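PDB 2UVP: DNA replication regulator protein HobA from Helicobacter pylori, which is required for the initiation of DNA replication and increases the binding of DnaA to the oriC region. Local coordinates for residues Phe144-Lys148 and Glu149-Leu153; Phe118-Val121 and Gly122-Asn126; Ser159-Asp162 and Tyr163-Gln167. One frame throughout, in Å; residues are numbered along the deposited sequence.

Contact 1 (Phe144-Lys148 and Glu149-Leu153)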
loop_
_atom_site.group_PDB
_atom_site.type_symbol
_atom_site.label_atom_id
_atom_site.label_comp_id
_atom_site.label_asym_id
_atom_site.label_seq_id
_atom_site.Cartn_x
_atom_site.Cartn_y
_atom_site.Cartn_z
ATOM N N PHE A 144 20.458 -16.154 1.909
ATOM C CA PHE A 144 20.641 -17.506 1.381
ATOM C C PHE A 144 22.107 -17.834 1.046
ATOM O O PHE A 144 22.453 -18.998 0.785
ATOM C CB PHE A 144 19.736 -17.700 0.179
ATOM C CG PHE A 144 18.278 -17.507 0.494
ATOM C CD1 PHE A 144 17.694 -18.174 1.563
ATOM C CD2 PHE A 144 17.490 -16.688 -0.296
ATOM C CE1 PHE A 144 16.333 -18.004 1.856
ATOM C CE2 PHE A 144 16.129 -16.516 -0.029
ATOM C CZ PHE A 144 15.554 -17.183 1.058
ATOM N N GLU A 145 22.952 -16.808 1.039
ATOM C CA GLU A 145 24.412 -16.996 0.993
ATOM C C GLU A 145 25.106 -15.802 1.612
ATOM O O GLU A 145 24.591 -14.685 1.550
ATOM C CB GLU A 145 24.915 -17.231 -0.427
ATOM C CG GLU A 145 24.451 -16.227 -1.464
ATOM C CD GLU A 145 24.873 -16.638 -2.880
ATOM O OE1 GLU A 145 26.101 -16.742 -3.125
ATOM O OE2 GLU A 145 23.975 -16.857 -3.737
ATOM N N GLU A 146 26.262 -16.044 2.232
ATOM C CA GLU A 146 26.968 -14.986 2.932
ATOM C C GLU A 146 27.373 -13.904 1.935
ATOM O O GLU A 146 27.831 -14.196 0.837
ATOM C CB GLU A 146 28.196 -15.515 3.680
ATOM C CG GLU A 146 28.764 -14.471 4.650
ATOM C CD GLU A 146 29.982 -14.942 5.424
ATOM O OE1 GLU A 146 29.911 -15.981 6.109
ATOM O OE2 GLU A 146 31.020 -14.246 5.370
ATOM N N LEU A 147 27.179 -12.652 2.322
ATOM C CA LEU A 147 27.508 -11.545 1.446
ATOM C C LEU A 147 28.865 -10.968 1.808
ATOM O O LEU A 147 29.684 -10.697 0.939
ATOM C CB LEU A 147 26.416 -10.464 1.544
ATOM C CG LEU A 147 26.647 -9.102 0.888
ATOM C CD1 LEU A 147 26.507 -9.198 -0.631
ATOM C CD2 LEU A 147 25.689 -8.071 1.457
ATOM N N LYS A 148 29.113 -10.840 3.106
ATOM C CA LYS A 148 29.991 -9.805 3.610
ATOM C C LYS A 148 30.610 -10.322 4.906
ATOM O O LYS A 148 31.490 -11.184 4.873
ATOM C CB LYS A 148 29.110 -8.561 3.831
ATOM C CG LYS A 148 29.767 -7.222 4.192
ATOM C CD LYS A 148 28.647 -6.230 4.619
ATOM C CE LYS A 148 29.175 -4.832 4.927
ATOM N NZ LYS A 148 29.658 -4.675 6.324
ATOM N N GLU A 149 30.140 -9.803 6.041
ATOM C CA GLU A 149 30.499 -10.310 7.360
ATOM C C GLU A 149 29.573 -11.486 7.696
ATOM O O GLU A 149 28.804 -11.942 6.842
ATOM C CB GLU A 149 30.350 -9.205 8.419
ATOM C CG GLU A 149 30.879 -7.820 8.013
ATOM C CD GLU A 149 32.400 -7.758 7.860
ATOM O OE1 GLU A 149 33.106 -8.677 8.338
ATOM O OE2 GLU A 149 32.892 -6.776 7.253
ATOM N N ASP A 150 29.657 -11.985 8.928
ATOM C CA ASP A 150 28.746 -13.027 9.389
ATOM C C ASP A 150 27.315 -12.604 9.098
ATOM O O ASP A 150 26.923 -11.458 9.354
ATOM C CB ASP A 150 28.899 -13.272 10.892
ATOM C CG ASP A 150 30.216 -13.941 11.255
ATOM O OD1 ASP A 150 30.444 -14.171 12.467
ATOM O OD2 ASP A 150 31.013 -14.246 10.338
ATOM N N CYS A 151 26.547 -13.527 8.535
ATOM C CA CYS A 151 25.117 -13.317 8.377
ATOM C C CYS A 151 24.400 -14.519 8.965
ATOM O O CYS A 151 25.027 -15.532 9.290
ATOM C CB CYS A 151 24.756 -13.184 6.912
ATOM S SG CYS A 151 24.886 -14.731 6.030
ATOM N N LEU A 152 23.089 -14.396 9.117
ATOM C CA LEU A 152 22.270 -15.532 9.504
ATOM C C LEU A 152 21.930 -16.236 8.205
ATOM O O LEU A 152 21.350 -15.647 7.286
ATOM C CB LEU A 152 21.035 -15.027 10.262
ATOM C CG LEU A 152 19.856 -15.843 10.807
ATOM C CD1 LEU A 152 20.118 -17.299 11.141
ATOM C CD2 LEU A 152 19.320 -15.077 12.033
ATOM N N LEU A 153 22.322 -17.504 8.109
ATOM C CA LEU A 153 22.189 -18.253 6.872
ATOM C C LEU A 153 20.917 -19.085 6.846
ATOM O O LEU A 153 20.623 -19.793 7.820
ATOM C CB LEU A 153 23.391 -19.172 6.699
ATOM C CG LEU A 153 24.598 -18.531 6.026
ATOM C CD1 LEU A 153 25.802 -19.502 6.121
ATOM C CD2 LEU A 153 24.265 -18.164 4.588
HETATM O O HOH W 1 27.689 -15.867 7.504
HETATM O O HOH W 2 26.944 -11.033 4.942
#
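Glu149 follows Lys148 at the far end of a returning loop, and their side chains cross at a slant. With Glu149 bent at chi2 (-68°) and Lys148 bent at its last torsion, Lys148 NZ and Glu149 OE2 make only a long salt bridge, 4.0 Å. The backbone O of Glu149 faces back across the loop and lies 3.3 Å from Glu146 CG. A water donates to this same Glu149 O at 2.8 Å and accepts from Leu147 N, so it joins the two arms of the loop. Asp150 sends OD1 out of the contact, to a salt bridge with Lys41. Asp150 OD2 lies 4.7 Å from Glu146 OE1, a spacing that gives the loop a negative character, consistent with the calcium binding seen at Glu146 and Glu149. Whether that calcium matters physiologically is not known. The loop links strand 139-143 to strand 152-153, which is outermost in the parallel sheet of this chain. Next comes Cys151, which is buried and points back at the first arm. SG sits between its own backbone N and carbonyl carbon (chi1 71°), and from there it packs 3.7 Å from Glu146 CA. A second water accepts from Cys151 N at 2.8 Å and donates to Glu146 OE1 at 2.6 Å. It ties the carboxylate to the backbone just before strand 152-153. At Leu153 the methyl CD2 reaches across to the first arm, 3.7 Å from Glu146 N and also touching Glu145 CA.

Contact 2 (Phe118-Val121 and Gly122-Asn126)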
loop_
_atom_site.group_PDB
_atom_site.type_symbol
_atom_site.label_atom_id
_atom_site.label_comp_id
_atom_site.label_asym_id
_atom_site.label_seq_id
_atom_site.Cartn_x
_atom_site.Cartn_y
_atom_site.Cartn_z
ATOM N N PHE A 118 20.489 -1.876 8.628
ATOM C CA PHE A 118 19.686 -2.553 7.615
ATOM C C PHE A 118 19.394 -3.966 8.054
ATOM O O PHE A 118 20.318 -4.719 8.366
ATOM C CB PHE A 118 20.402 -2.607 6.274
ATOM C CG PHE A 118 20.608 -1.268 5.649
ATOM C CD1 PHE A 118 19.534 -0.550 5.133
ATOM C CD2 PHE A 118 21.884 -0.735 5.560
ATOM C CE1 PHE A 118 19.731 0.706 4.537
ATOM C CE2 PHE A 118 22.096 0.523 4.970
ATOM C CZ PHE A 118 21.023 1.241 4.459
ATOM N N TRP A 119 18.124 -4.336 8.066
ATOM C CA TRP A 119 17.751 -5.727 8.361
ATOM C C TRP A 119 17.126 -6.259 7.103
ATOM O O TRP A 119 16.043 -5.812 6.700
ATOM C CB TRP A 119 16.745 -5.761 9.496
ATOM C CG TRP A 119 16.230 -7.113 9.908
ATOM C CD1 TRP A 119 16.476 -8.342 9.323
ATOM C CD2 TRP A 119 15.351 -7.358 11.002
ATOM N NE1 TRP A 119 15.795 -9.330 10.009
ATOM C CE2 TRP A 119 15.089 -8.750 11.033
ATOM C CE3 TRP A 119 14.739 -6.529 11.949
ATOM C CZ2 TRP A 119 14.276 -9.333 12.007
ATOM C CZ3 TRP A 119 13.936 -7.097 12.915
ATOM C CH2 TRP A 119 13.708 -8.502 12.937
ATOM N N HIS A 120 17.813 -7.185 6.434
ATOM C CA HIS A 120 17.293 -7.651 5.147
ATOM C C HIS A 120 17.050 -9.142 5.214
ATOM O O HIS A 120 17.876 -9.871 5.765
ATOM C CB HIS A 120 18.237 -7.322 3.984
ATOM C CG HIS A 120 17.761 -7.864 2.677
ATOM N ND1 HIS A 120 16.742 -7.274 1.955
ATOM C CD2 HIS A 120 18.087 -9.002 2.009
ATOM C CE1 HIS A 120 16.507 -7.992 0.872
ATOM N NE2 HIS A 120 17.279 -9.066 0.908
ATOM N N VAL A 121 15.939 -9.578 4.627
ATOM C CA VAL A 121 15.600 -11.003 4.568
ATOM C C VAL A 121 15.441 -11.493 3.145
ATOM O O VAL A 121 14.577 -11.023 2.399
ATOM C CB VAL A 121 14.292 -11.301 5.335
ATOM C CG1 VAL A 121 14.026 -12.811 5.336
ATOM C CG2 VAL A 121 14.397 -10.743 6.754
ATOM N N GLY A 122 16.272 -12.468 2.772
ATOM C CA GLY A 122 16.065 -13.209 1.551
ATOM C C GLY A 122 17.039 -12.811 0.458
ATOM O O GLY A 122 18.146 -12.314 0.737
ATOM N N LYS A 123 16.609 -13.037 -0.773
ATOM C CA LYS A 123 17.416 -12.719 -1.963
ATOM C C LYS A 123 17.665 -11.229 -2.057
ATOM O O LYS A 123 16.799 -10.419 -1.664
ATOM C CB LYS A 123 16.691 -13.171 -3.221
ATOM C CG LYS A 123 16.513 -14.671 -3.324
ATOM C CD LYS A 123 15.955 -15.084 -4.686
ATOM C CE LYS A 123 14.529 -14.587 -4.891
ATOM N NZ LYS A 123 13.835 -15.251 -6.046
ATOM N N ILE A 124 18.829 -10.881 -2.605
ATOM C CA ILE A 124 19.159 -9.488 -2.906
ATOM C C ILE A 124 18.890 -9.298 -4.406
ATOM O O ILE A 124 19.690 -9.719 -5.256
ATOM C CB ILE A 124 20.610 -9.147 -2.511
ATOM C CG1 ILE A 124 20.812 -9.395 -1.009
ATOM C CG2 ILE A 124 20.927 -7.691 -2.889
ATOM C CD1 ILE A 124 22.248 -9.366 -0.505
ATOM N N GLU A 125 17.749 -8.693 -4.718
ATOM C CA GLU A 125 17.200 -8.761 -6.072
ATOM C C GLU A 125 17.697 -7.681 -7.040
ATOM O O GLU A 125 17.378 -7.722 -8.228
ATOM C CB GLU A 125 15.665 -8.909 -6.041
ATOM C CG GLU A 125 15.251 -10.307 -5.473
ATOM C CD GLU A 125 13.761 -10.499 -5.264
ATOM O OE1 GLU A 125 13.145 -9.679 -4.552
ATOM O OE2 GLU A 125 13.208 -11.498 -5.781
ATOM N N ASN A 126 18.492 -6.736 -6.545
ATOM C CA ASN A 126 19.194 -5.831 -7.457
ATOM C C ASN A 126 20.529 -5.336 -6.920
ATOM O O ASN A 126 20.809 -5.410 -5.714
ATOM C CB ASN A 126 18.288 -4.676 -7.931
ATOM C CG ASN A 126 18.161 -3.556 -6.907
ATOM O OD1 ASN A 126 18.225 -3.786 -5.702
ATOM N ND2 ASN A 126 17.976 -2.332 -7.394
#
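His120 and Val121 end the strand 116-121, and at Gly122 the chain leaves it with an extended backbone of positive phi, a conformation open chiefly to glycine, which brings the carbonyls of Gly122 and Lys123 back toward the His120 ring. The strand lies inside the parallel sheet of an alpha/beta fold, between strands 55-60 and 139-143. The turn is the beta-to-alpha connection that leads to helix 127-133.

His120 carries the contact. With CG anti to the backbone N (chi1 176°), the ring reaches toward the loop, edge first. NE2 donates to Lys123 O at 2.9 Å, with an N-H...O angle of 147°. The acceptor is almost in the ring plane, but seen from the carbonyl the donor stands well above its plane, 59° out of it. A weak second bond runs from His120 NE2 to Gly122 O at 3.4 Å, also at the ring edge. One N-H is thus shared unequally between two successive carbonyls. The other ring nitrogen, ND1, is hydrogen-bonded to Ser59 OG in the neighbouring strand. Both nitrogens are therefore held, which fixes the rotation of the buried ring and links strand 55-60 to the loop. Asp61 OD2 also holds the loop, accepting from Lys123 N.

Farther along, Asn126 is the N-cap of helix 127-133, and its OD1 accepts from Leu129 N. Between the turn and the cap, Ile124 approaches the His120 ring obliquely, with Ile124 CG1 4.0 Å from His120 NE2.

Contact 3 (Ser159-Asp162 and Tyr163-Gln167); sequences SLLD and YKLLQ
Leu160 and Tyr163 meet across the first turn of helix 161-180, their side chains passing at a slant. The Leu160 methyl CD2 lies 3.6 Å from Tyr163 CE2 and also touches CD2 of the ring. Tyr163 has CG anti to its own carbonyl carbon (chi1 -58°), which swings the ring back toward the helix start, alongside Leu160. The backbone nearby carries the helical bonds. Lys164 N donates to Leu160 O at 3.1 Å, in the plane of that carbonyl. Leu165 N donates to Leu161 O at 2.9 Å, nearly in line with the carbonyl bond. The third, from Leu166 N to Asp162 O, is weak at 3.3 Å. One turn apart, Leu161 CG and Leu165 CD1, both of buried residues, pack at 4.2 Å.

Leu160 is the N-cap residue. Just before it, Asp158 accepts from Leu160 N through OD1 and pairs in a salt bridge with NZ of the extended Lys164 through OD2. Asp162 brings the helix start into an interface with another chain of the assembly, where an aromatic side chain of that chain hydrogen-bonds to Asp162 OD2 and a basic side chain of that chain forms a salt bridge with it. Within its own chain, the helix start lies between two others: Leu160 and Tyr163 rest on helix 10-28, through Phe24 and Ile25, while Leu165 and Leu166 pack on helix 65-75, through Trp66, Phe67 and Tyr70.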
loop_
_atom_site.group_PDB
_atom_site.type_symbol
_atom_site.label_atom_id
_atom_site.label_comp_id
_atom_site.label_asym_id
_atom_site.label_seq_id
_atom_site.Cartn_x
_atom_site.Cartn_y
_atom_site.Cartn_z
ATOM N N SER A 159 11.734 -26.581 2.344
ATOM C CA SER A 159 10.265 -26.544 2.368
ATOM C C SER A 159 9.734 -25.976 3.689
ATOM O O SER A 159 8.582 -25.576 3.731
ATOM C CB SER A 159 9.640 -27.905 2.106
ATOM O OG SER A 159 9.987 -28.817 3.137
ATOM N N LEU A 160 10.567 -25.983 4.744
ATOM C CA LEU A 160 10.189 -25.449 6.068
ATOM C C LEU A 160 10.630 -24.011 6.334
ATOM O O LEU A 160 10.442 -23.494 7.443
ATOM C CB LEU A 160 10.632 -26.401 7.206
ATOM C CG LEU A 160 10.081 -27.832 7.098
ATOM C CD1 LEU A 160 10.672 -28.671 8.245
ATOM C CD2 LEU A 160 8.551 -27.887 7.178
ATOM N N LEU A 161 11.187 -23.362 5.297
ATOM C CA LEU A 161 11.700 -22.000 5.424
ATOM C C LEU A 161 10.717 -21.060 6.122
ATOM O O LEU A 161 11.107 -20.307 7.019
ATOM C CB LEU A 161 12.084 -21.437 4.057
ATOM C CG LEU A 161 12.567 -19.978 4.143
ATOM C CD1 LEU A 161 13.902 -19.876 4.924
ATOM C CD2 LEU A 161 12.673 -19.392 2.731
ATOM N N ASP A 162 9.459 -21.076 5.681
ATOM C CA ASP A 162 8.483 -20.113 6.221
ATOM C C ASP A 162 8.342 -20.258 7.752
ATOM O O ASP A 162 8.290 -19.267 8.468
ATOM C CB ASP A 162 7.140 -20.278 5.513
ATOM C CG ASP A 162 7.217 -19.940 4.026
ATOM O OD1 ASP A 162 8.209 -19.299 3.594
ATOM O OD2 ASP A 162 6.287 -20.317 3.288
ATOM N N TYR A 163 8.293 -21.495 8.251
ATOM C CA TYR A 163 8.257 -21.701 9.693
ATOM C C TYR A 163 9.529 -21.202 10.384
ATOM O O TYR A 163 9.462 -20.602 11.472
ATOM C CB TYR A 163 8.130 -23.195 9.991
ATOM C CG TYR A 163 6.918 -23.896 9.399
ATOM C CD1 TYR A 163 5.673 -23.809 10.014
ATOM C CD2 TYR A 163 7.049 -24.704 8.275
ATOM C CE1 TYR A 163 4.560 -24.505 9.513
ATOM C CE2 TYR A 163 5.947 -25.399 7.751
ATOM C CZ TYR A 163 4.708 -25.291 8.377
ATOM O OH TYR A 163 3.644 -26.018 7.889
ATOM N N LYS A 164 10.682 -21.449 9.770
ATOM C CA LYS A 164 11.957 -21.045 10.353
ATOM C C LYS A 164 12.043 -19.535 10.470
ATOM O O LYS A 164 12.566 -19.001 11.447
ATOM C CB LYS A 164 13.117 -21.589 9.506
ATOM C CG LYS A 164 13.180 -23.126 9.552
ATOM C CD LYS A 164 14.440 -23.708 8.839
ATOM C CE LYS A 164 14.333 -25.251 8.906
ATOM N NZ LYS A 164 15.445 -25.924 8.201
ATOM N N LEU A 165 11.494 -18.839 9.482
ATOM C CA LEU A 165 11.456 -17.376 9.567
ATOM C C LEU A 165 10.674 -16.912 10.811
ATOM O O LEU A 165 11.146 -16.061 11.553
ATOM C CB LEU A 165 10.891 -16.766 8.281
ATOM C CG LEU A 165 11.795 -16.886 7.037
ATOM C CD1 LEU A 165 11.048 -16.423 5.801
ATOM C CD2 LEU A 165 13.097 -16.079 7.222
ATOM N N LEU A 166 9.484 -17.469 11.021
ATOM C CA LEU A 166 8.695 -17.157 12.222
ATOM C C LEU A 166 9.485 -17.467 13.487
ATOM O O LEU A 166 9.472 -16.705 14.460
ATOM C CB LEU A 166 7.374 -17.936 12.231
ATOM C CG LEU A 166 6.397 -17.651 11.098
ATOM C CD1 LEU A 166 5.126 -18.416 11.383
ATOM C CD2 LEU A 166 6.101 -16.162 11.010
ATOM N N GLN A 167 10.152 -18.616 13.469
ATOM C CA GLN A 167 10.829 -19.097 14.653
ATOM C C GLN A 167 12.002 -18.157 14.997
ATOM O O GLN A 167 12.214 -17.794 16.169
ATOM C CB GLN A 167 11.305 -20.521 14.411
ATOM C CG GLN A 167 11.812 -21.156 15.689
ATOM C CD GLN A 167 12.377 -22.544 15.453
ATOM O OE1 GLN A 167 12.124 -23.168 14.420
ATOM N NE2 GLN A 167 13.206 -23.001 16.392
#

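In the fold
Contact 2 is the buried one, contact 3 is partly buried, and contact 1 lies at the surface. Contacts 1 and 2 both reach the same parallel sheet, and their centres are about 11 Å apart. Phe144 of contact 1 joins all three, since its ring packs on Gly122 and Lys123 of contact 2 and on Leu161 of contact 3. Val121 adds a touch to Leu165. The chemistry follows the setting. In 144-153 waters and acidic groups bridge an exposed loop. In 118-126 a buried histidine serves backbone carbonyls directly. In 159-167 regular helical bonds combine with leucine packing and a face turned to another chain.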